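Local atomic coordinates of agmatine N-acetyltransferase (Drosophila melanogaster, PDB entry 7CIW), a protein that transfers an acetyl group from acetyl-CoA to the amine agmatine and probably also acylates arylalkylamines such as dopamine and serotonin. Residues D7-R12 / F63-E68; V14-T19 / S55-G60; M23-A28 / G69-A74. The protein carries 1 engineered substitution. All blocks are in the same frame, centred on the assembly; numbering follows the deposited sequence.

Overall arrangement
All three contacts belong to the beginning of the GNAT fold, where strand 10-13, then helices, then strand 62-67 follow one another before strand 70-80. Contact 1 pairs strands 10-13 and 62-67 by backbone bonds, with a polar, exposed end at D8 and H67. Contact 2 joins the loop after strand 10-13 to the loop before strand 62-67; it is smaller, partly buried, and made of valine methyls and a shared water. Contact 3 is the most buried and almost wholly apolar: helix 19-30 lays F25 on strand 70-80. Contacts 1 and 3 share a sheet, since strand 62-67 also pairs with strand 70-80, whereas V64 and V14 bring contacts 1 and 2 together.

Contact 1 (D7-R12 / F63-E68); sequences DDIVVR and FVALHE
V10 and L66 exchange backbone hydrogen bonds in both directions, L66 N to V10 O at 2.7 Å and V10 N to L66 O at 3.0 Å. R12 and V64 form a second hydrogen-bonded antiparallel pair, with V11 and A65 as the non-hydrogen-bonded pair between them.

Apolar contacts differ on the two sheet faces. Beside I9 the small A65 suits its place, because its bare CB lets I9 CG2 come to 3.6 Å; I9, V11 and F63 touch helix 142-156, on L142, L146 and T149. On the other face R12 CG, anti to the carbonyl carbon (chi1 -53°), lies 3.6 Å from L66 CD1. Beyond it the chain bends at chi2 and chi3, and the guanidinium borders the same methyl obliquely, R12 NH1 4.0 Å from L66 CD1, while NE makes a weak hydrogen bond to M1 O.

Polar contacts gather where residues ahead of strand 10-13 meet the end of strand 62-67. D8 OD2 accepts the N-H of E68 at 3.3 Å, a bent bond (136° at the hydrogen), and lies 3.1 Å from H67 ND1. The H67 ring, its CG anti to the backbone N (chi1 169°), stands with its plane almost perpendicular to the D8 carboxylate, and E68 CG sits over one ring face, offset toward the rim. An alanine in place of H67 would probably deprive the D8 carboxylate of its imidazole neighbour and leave E68 CG without the ring face it covers.

This is the antiparallel pairing of strands 10-13 and 62-67 in the GNAT sheet, with strand 2-4 on the outer side of 10-13.

Contact 2 (V14-T19 / S55-G60); sequences VDVGET and SNVPFG
V57 inserts its two methyls between V14, V16 and T19, and this valine carries most of the contact. CG1, anti to the backbone N (chi1 173°), meets V14 CG1 at 3.9 Å and V16 CG1 at 3.8 Å, while V57 CG2 touches T19 CG2 at 4.0 Å. The V14 and V57 side chains cross at about a right angle, whereas V16 and V57 slide past each other in opposite directions. A short branched residue suits this place: its two branches divide the loop, CG1 going to V14 and V16, CG2 to T19 and V14. V14 and V57 also touch L22 and C62, which carry the packing on to helix 19-30 and strand 62-67. No direct hydrogen bond joins the two segments, but a water lies between the carbonyls of the two buried valines, 3.1 Å from V14 O and 2.9 Å from V57 O; with other acceptors near, it may not donate to both at once. V57 O also receives the N-H of G60.

Outward from this buried part, V16 CG1 still comes to 3.7 Å from P58 CA, but both residues are exposed and P58 gives up little area.

The 14-19 loop is held in shape by a bond of its own. E18, at the N-cap position of helix 19-30, reaches back so that OE2 accepts D15 N at 3.0 Å, the donor lying above the carboxylate plane. G17 between them has a positive phi at which a CB would strike the preceding carbonyl, and G60 likewise has a positive phi.

The two segments are connections of the GNAT fold that meet here, one leading from strand 10-13 into helix 19-30 and the other from helix 47-54 into strand 62-67.

Contact 3 (M23-A28 / G69-A74); sequences MTFLLA and GRIVAA
The 2.8 Å bond from L27 N to M23 O is part of the helical turn from which F25 reaches I71 and A74. This is helix-on-sheet packing of the GNAT fold: the first long helix, 19-30, lies against strand 70-80, their short axes 8.8 Å apart and 62° from parallel.

F25 does most of the work. Its CB points toward the strand and CG stands anti to the backbone N (chi1 168°); the ring meets V72, A73 and A74 obliquely. I71 CG2 sits over one ring face, 4.0 Å from the centroid, as a CH-pi contact. F25 CZ approaches A73 CA at 3.5 Å, and CE2 is 3.7 Å from A74 CB, a side chain small enough to admit the ring. L26 adds only a distant methyl contact with A74.

V72 and A73 both point away from the helix because the strand has a beta bulge here: the two lie opposite A65, whose O and N probably bond to V72 N and A73 O. The A73 side chain is about 4 Å from that of V133, a coenzyme A-binding residue, and the F25 side chain about 6 Å from the cofactor. At an ortho position of the ring, F25 CD1 lies 3.4 Å from I71 O.

Contact 1 (D7-R12 / F63-E68)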
loop_
_atom_site.group_PDB
_atom_site.type_symbol
_atom_site.label_atom_id
_atom_site.label_comp_id
_atom_site.label_asym_id
_atom_site.label_seq_id
_atom_site.Cartn_x
_atom_site.Cartn_y
_atom_site.Cartn_z
ATOM N N ASP A 7 12.394 11.745 17.621
ATOM C CA ASP A 7 12.664 13.016 18.281
ATOM C C ASP A 7 11.371 13.767 18.576
ATOM O O ASP A 7 10.795 13.623 19.660
ATOM C CB ASP A 7 13.593 13.857 17.407
ATOM C CG ASP A 7 13.162 13.876 15.952
ATOM O OD1 ASP A 7 12.202 14.616 15.640
ATOM O OD2 ASP A 7 13.766 13.153 15.130
ATOM N N ASP A 8 10.927 14.591 17.623
ATOM C CA ASP A 8 9.639 15.269 17.675
ATOM C C ASP A 8 8.618 14.609 16.753
ATOM O O ASP A 8 7.711 15.272 16.249
ATOM C CB ASP A 8 9.805 16.754 17.325
ATOM C CG ASP A 8 8.515 17.569 17.510
ATOM O OD1 ASP A 8 8.230 17.978 18.655
ATOM O OD2 ASP A 8 7.803 17.834 16.510
ATOM N N ILE A 9 8.734 13.308 16.518
ATOM C CA ILE A 9 7.812 12.618 15.625
ATOM C C ILE A 9 6.875 11.759 16.459
ATOM O O ILE A 9 7.320 10.991 17.318
ATOM C CB ILE A 9 8.548 11.783 14.566
ATOM C CG1 ILE A 9 9.430 12.693 13.714
ATOM C CG2 ILE A 9 7.538 11.081 13.675
ATOM C CD1 ILE A 9 10.360 11.947 12.805
ATOM N N VAL A 10 5.579 11.903 16.208
ATOM C CA VAL A 10 4.531 11.176 16.908
ATOM C C VAL A 10 3.715 10.440 15.861
ATOM O O VAL A 10 3.409 11.003 14.808
ATOM C CB VAL A 10 3.611 12.119 17.712
ATOM C CG1 VAL A 10 2.651 11.313 18.587
ATOM C CG2 VAL A 10 4.423 13.097 18.528
ATOM N N VAL A 11 3.353 9.197 16.150
ATOM C CA VAL A 11 2.469 8.436 15.274
ATOM C C VAL A 11 1.039 8.571 15.785
ATOM O O VAL A 11 0.776 8.417 16.986
ATOM C CB VAL A 11 2.906 6.963 15.191
ATOM C CG1 VAL A 11 1.844 6.122 14.502
ATOM C CG2 VAL A 11 4.218 6.862 14.446
ATOM N N ARG A 12 0.117 8.896 14.883
ATOM C CA ARG A 12 -1.289 9.065 15.223
ATOM C C ARG A 12 -2.149 8.301 14.232
ATOM O O ARG A 12 -1.762 8.065 13.089
ATOM C CB ARG A 12 -1.723 10.540 15.205
ATOM C CG ARG A 12 -0.866 11.466 16.037
ATOM C CD ARG A 12 -1.271 11.407 17.499
ATOM N NE ARG A 12 -2.662 11.801 17.728
ATOM C CZ ARG A 12 -3.089 13.062 17.781
ATOM N NH1 ARG A 12 -2.231 14.062 17.627
ATOM N NH2 ARG A 12 -4.374 13.323 17.992
ATOM N N PHE A 63 -2.424 5.357 9.562
ATOM C CA PHE A 63 -1.622 6.063 10.553
ATOM C C PHE A 63 -0.693 7.062 9.881
ATOM O O PHE A 63 -0.262 6.864 8.746
ATOM C CB PHE A 63 -0.801 5.083 11.409
ATOM C CG PHE A 63 -1.648 4.088 12.142
ATOM C CD1 PHE A 63 -2.133 4.371 13.404
ATOM C CD2 PHE A 63 -1.973 2.880 11.557
ATOM C CE1 PHE A 63 -2.929 3.455 14.081
ATOM C CE2 PHE A 63 -2.761 1.961 12.224
ATOM C CZ PHE A 63 -3.246 2.255 13.485
ATOM N N VAL A 64 -0.391 8.146 10.601
ATOM C CA VAL A 64 0.559 9.143 10.127
ATOM C C VAL A 64 1.597 9.426 11.198
ATOM O O VAL A 64 1.338 9.306 12.399
ATOM C CB VAL A 64 -0.139 10.453 9.704
ATOM C CG1 VAL A 64 -0.973 10.221 8.451
ATOM C CG2 VAL A 64 -0.994 11.018 10.840
ATOM N N ALA A 65 2.783 9.821 10.750
ATOM C CA ALA A 65 3.801 10.392 11.621
ATOM C C ALA A 65 3.764 11.909 11.489
ATOM O O ALA A 65 3.760 12.439 10.372
ATOM C CB ALA A 65 5.191 9.857 11.264
ATOM N N LEU A 66 3.709 12.593 12.631
ATOM C CA LEU A 66 3.546 14.035 12.720
ATOM C C LEU A 66 4.805 14.664 13.290
ATOM O O LEU A 66 5.397 14.135 14.231
ATOM C CB LEU A 66 2.377 14.411 13.638
ATOM C CG LEU A 66 0.946 14.099 13.249
ATOM C CD1 LEU A 66 -0.000 14.560 14.365
ATOM C CD2 LEU A 66 0.628 14.791 11.943
ATOM N N HIS A 67 5.182 15.807 12.728
ATOM C CA HIS A 67 6.279 16.627 13.232
ATOM C C HIS A 67 5.826 18.075 13.104
ATOM O O HIS A 67 5.640 18.564 11.988
ATOM C CB HIS A 67 7.568 16.364 12.451
ATOM C CG HIS A 67 8.660 17.343 12.741
ATOM N ND1 HIS A 67 9.389 17.318 13.910
ATOM C CD2 HIS A 67 9.137 18.385 12.020
ATOM C CE1 HIS A 67 10.272 18.302 13.896
ATOM N NE2 HIS A 67 10.139 18.964 12.760
ATOM N N GLU A 68 5.605 18.744 14.239
ATOM C CA GLU A 68 5.098 20.121 14.267
ATOM C C GLU A 68 3.752 20.243 13.557
ATOM O O GLU A 68 3.481 21.226 12.863
ATOM C CB GLU A 68 6.108 21.100 13.666
ATOM C CG GLU A 68 7.492 21.027 14.280
ATOM C CD GLU A 68 8.289 22.298 14.052
ATOM O OE1 GLU A 68 9.356 22.458 14.681
ATOM O OE2 GLU A 68 7.845 23.141 13.243
#

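Contact 2 (V14-T19 / S55-G60)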
loop_
_atom_site.group_PDB
_atom_site.type_symbol
_atom_site.label_atom_id
_atom_site.label_comp_id
_atom_site.label_asym_id
_atom_site.label_seq_id
_atom_site.Cartn_x
_atom_site.Cartn_y
_atom_site.Cartn_z
ATOM N N VAL A 14 -5.201 8.243 11.695
ATOM C CA VAL A 14 -5.937 9.189 10.866
ATOM C C VAL A 14 -7.410 9.132 11.240
ATOM O O VAL A 14 -8.030 8.060 11.221
ATOM C CB VAL A 14 -5.737 8.880 9.377
ATOM C CG1 VAL A 14 -6.497 9.887 8.514
ATOM C CG2 VAL A 14 -4.259 8.882 9.030
ATOM N N ASP A 15 -7.983 10.282 11.565
ATOM C CA ASP A 15 -9.368 10.328 12.001
ATOM C C ASP A 15 -10.291 10.653 10.837
ATOM O O ASP A 15 -9.926 11.396 9.921
ATOM C CB ASP A 15 -9.556 11.354 13.117
ATOM C CG ASP A 15 -10.962 11.347 13.671
ATOM O OD1 ASP A 15 -11.618 12.411 13.645
ATOM O OD2 ASP A 15 -11.416 10.265 14.111
ATOM N N VAL A 16 -11.491 10.079 10.877
ATOM C CA VAL A 16 -12.503 10.363 9.871
ATOM C C VAL A 16 -12.904 11.826 10.025
ATOM O O VAL A 16 -13.601 12.196 10.976
ATOM C CB VAL A 16 -13.703 9.404 10.003
ATOM C CG1 VAL A 16 -13.345 8.040 9.425
ATOM C CG2 VAL A 16 -14.108 9.253 11.468
ATOM N N GLY A 17 -12.427 12.674 9.116
ATOM C CA GLY A 17 -12.545 14.111 9.286
ATOM C C GLY A 17 -11.188 14.755 9.485
ATOM O O GLY A 17 -11.005 15.605 10.362
ATOM N N GLU A 18 -10.229 14.341 8.658
ATOM C CA GLU A 18 -8.838 14.770 8.725
ATOM C C GLU A 18 -8.156 14.154 7.513
ATOM O O GLU A 18 -6.924 14.143 7.382
ATOM C CB GLU A 18 -8.198 14.341 10.051
ATOM C CG GLU A 18 -6.740 14.731 10.249
ATOM C CD GLU A 18 -5.900 13.544 10.672
ATOM O OE1 GLU A 18 -4.775 13.372 10.142
ATOM O OE2 GLU A 18 -6.382 12.780 11.537
ATOM N N THR A 19 -8.981 13.649 6.597
ATOM C CA THR A 19 -8.453 12.977 5.424
ATOM C C THR A 19 -7.786 13.935 4.449
ATOM O O THR A 19 -6.990 13.488 3.619
ATOM C CB THR A 19 -9.561 12.203 4.708
ATOM O OG1 THR A 19 -10.614 13.097 4.339
ATOM C CG2 THR A 19 -10.125 11.114 5.620
ATOM N N SER A 55 -10.966 5.399 1.587
ATOM C CA SER A 55 -12.009 4.503 2.073
ATOM C C SER A 55 -11.520 3.590 3.191
ATOM O O SER A 55 -12.340 2.927 3.834
ATOM C CB SER A 55 -12.567 3.663 0.921
ATOM O OG SER A 55 -11.688 2.617 0.546
ATOM N N ASN A 56 -10.215 3.539 3.441
ATOM C CA ASN A 56 -9.689 2.732 4.527
ATOM C C ASN A 56 -9.634 3.474 5.848
ATOM O O ASN A 56 -9.458 2.832 6.889
ATOM C CB ASN A 56 -8.287 2.224 4.167
ATOM C CG ASN A 56 -8.312 1.299 3.005
ATOM O OD1 ASN A 56 -8.719 0.140 3.127
ATOM N ND2 ASN A 56 -7.907 1.800 1.845
ATOM N N VAL A 57 -9.780 4.802 5.829
ATOM C CA VAL A 57 -9.696 5.572 7.073
ATOM C C VAL A 57 -10.724 5.125 8.104
ATOM O O VAL A 57 -10.370 5.024 9.288
ATOM C CB VAL A 57 -9.752 7.075 6.766
ATOM C CG1 VAL A 57 -9.846 7.887 8.059
ATOM C CG2 VAL A 57 -8.512 7.474 5.960
ATOM N N PRO A 58 -11.977 4.803 7.753
ATOM C CA PRO A 58 -12.941 4.423 8.807
ATOM C C PRO A 58 -12.576 3.152 9.553
ATOM O O PRO A 58 -13.122 2.913 10.636
ATOM C CB PRO A 58 -14.257 4.252 8.036
ATOM C CG PRO A 58 -14.094 5.137 6.841
ATOM C CD PRO A 58 -12.653 4.942 6.447
ATOM N N PHE A 59 -11.687 2.323 9.004
ATOM C CA PHE A 59 -11.271 1.102 9.678
ATOM C C PHE A 59 -10.335 1.357 10.847
ATOM O O PHE A 59 -10.051 0.417 11.591
ATOM C CB PHE A 59 -10.575 0.158 8.698
ATOM C CG PHE A 59 -11.442 -0.304 7.576
ATOM C CD1 PHE A 59 -12.688 -0.856 7.825
ATOM C CD2 PHE A 59 -11.013 -0.178 6.264
ATOM C CE1 PHE A 59 -13.486 -1.288 6.788
ATOM C CE2 PHE A 59 -11.815 -0.600 5.217
ATOM C CZ PHE A 59 -13.053 -1.160 5.483
ATOM N N GLY A 60 -9.835 2.578 11.020
ATOM C CA GLY A 60 -8.874 2.809 12.083
ATOM C C GLY A 60 -7.531 2.175 11.829
ATOM O O GLY A 60 -6.772 1.934 12.767
HETATM O O HOH W 1 -7.624 5.240 10.085
#

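Contact 3 (M23-A28 / G69-A74)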
loop_
_atom_site.group_PDB
_atom_site.type_symbol
_atom_site.label_atom_id
_atom_site.label_comp_id
_atom_site.label_asym_id
_atom_site.label_seq_id
_atom_site.Cartn_x
_atom_site.Cartn_y
_atom_site.Cartn_z
ATOM N N MET A 23 -4.335 13.135 2.367
ATOM C CA MET A 23 -4.253 13.089 0.911
ATOM C C MET A 23 -3.241 14.103 0.387
ATOM O O MET A 23 -2.519 13.825 -0.572
ATOM C CB MET A 23 -5.636 13.326 0.305
ATOM C CG MET A 23 -5.681 13.157 -1.212
ATOM S SD MET A 23 -4.910 11.642 -1.832
ATOM C CE MET A 23 -5.910 10.402 -1.013
ATOM N N THR A 24 -3.155 15.278 1.017
ATOM C CA THR A 24 -2.152 16.249 0.600
ATOM C C THR A 24 -0.741 15.687 0.736
ATOM O O THR A 24 0.091 15.856 -0.169
ATOM C CB THR A 24 -2.330 17.534 1.409
ATOM O OG1 THR A 24 -3.610 18.085 1.085
ATOM C CG2 THR A 24 -1.243 18.547 1.079
ATOM N N PHE A 25 -0.456 14.993 1.846
ATOM C CA PHE A 25 0.847 14.341 1.982
ATOM C C PHE A 25 1.042 13.280 0.905
ATOM O O PHE A 25 2.104 13.203 0.279
ATOM C CB PHE A 25 1.004 13.712 3.371
ATOM C CG PHE A 25 2.185 12.788 3.466
ATOM C CD1 PHE A 25 3.462 13.296 3.653
ATOM C CD2 PHE A 25 2.028 11.415 3.312
ATOM C CE1 PHE A 25 4.565 12.447 3.705
ATOM C CE2 PHE A 25 3.129 10.568 3.367
ATOM C CZ PHE A 25 4.392 11.092 3.562
ATOM N N LEU A 26 0.032 12.428 0.697
ATOM C CA LEU A 26 0.171 11.366 -0.297
ATOM C C LEU A 26 0.448 11.936 -1.681
ATOM O O LEU A 26 1.271 11.399 -2.427
ATOM C CB LEU A 26 -1.082 10.489 -0.316
ATOM C CG LEU A 26 -1.364 9.667 0.942
ATOM C CD1 LEU A 26 -2.703 8.942 0.811
ATOM C CD2 LEU A 26 -0.239 8.664 1.197
ATOM N N LEU A 27 -0.240 13.019 -2.052
ATOM C CA LEU A 27 -0.007 13.609 -3.367
ATOM C C LEU A 27 1.378 14.235 -3.480
ATOM O O LEU A 27 1.924 14.326 -4.585
ATOM C CB LEU A 27 -1.086 14.651 -3.674
ATOM C CG LEU A 27 -2.450 14.004 -3.878
ATOM C CD1 LEU A 27 -3.571 15.027 -3.820
ATOM C CD2 LEU A 27 -2.475 13.243 -5.211
ATOM N N ALA A 28 1.965 14.662 -2.365
ATOM C CA ALA A 28 3.270 15.310 -2.417
ATOM C C ALA A 28 4.431 14.319 -2.413
ATOM O O ALA A 28 5.419 14.529 -3.123
ATOM C CB ALA A 28 3.425 16.272 -1.236
ATOM N N GLY A 69 2.896 19.243 13.731
ATOM C CA GLY A 69 1.601 19.232 13.094
ATOM C C GLY A 69 1.601 18.840 11.633
ATOM O O GLY A 69 0.521 18.720 11.044
ATOM N N ARG A 70 2.765 18.619 11.036
ATOM C CA ARG A 70 2.886 18.292 9.622
ATOM C C ARG A 70 3.068 16.787 9.466
ATOM O O ARG A 70 3.868 16.175 10.184
ATOM C CB ARG A 70 4.068 19.044 9.007
ATOM C CG ARG A 70 4.426 18.665 7.590
ATOM C CD ARG A 70 5.415 19.672 6.998
ATOM N NE ARG A 70 6.588 19.032 6.401
ATOM C CZ ARG A 70 7.183 19.453 5.287
ATOM N NH1 ARG A 70 6.714 20.516 4.645
ATOM N NH2 ARG A 70 8.245 18.812 4.811
ATOM N N ILE A 71 2.333 16.194 8.533
ATOM C CA ILE A 71 2.507 14.771 8.248
ATOM C C ILE A 71 3.803 14.576 7.474
ATOM O O ILE A 71 4.024 15.216 6.439
ATOM C CB ILE A 71 1.305 14.215 7.469
ATOM C CG1 ILE A 71 0.038 14.305 8.316
ATOM C CG2 ILE A 71 1.582 12.769 7.022
ATOM C CD1 ILE A 71 -1.243 14.105 7.514
ATOM N N VAL A 72 4.666 13.697 7.982
ATOM C CA VAL A 72 5.930 13.379 7.328
ATOM C C VAL A 72 6.001 11.928 6.880
ATOM O O VAL A 72 6.966 11.550 6.197
ATOM C CB VAL A 72 7.136 13.727 8.234
ATOM C CG1 VAL A 72 7.216 15.235 8.419
ATOM C CG2 VAL A 72 7.025 13.043 9.591
ATOM N N ALA A 73 5.013 11.109 7.223
ATOM C CA ALA A 73 4.959 9.731 6.758
ATOM C C ALA A 73 3.535 9.230 6.961
ATOM O O ALA A 73 2.809 9.733 7.819
ATOM C CB ALA A 73 5.965 8.841 7.500
ATOM N N ALA A 74 3.141 8.238 6.173
ATOM C CA ALA A 74 1.782 7.730 6.285
ATOM C C ALA A 74 1.717 6.284 5.827
ATOM O O ALA A 74 2.466 5.865 4.941
ATOM C CB ALA A 74 0.795 8.562 5.451
#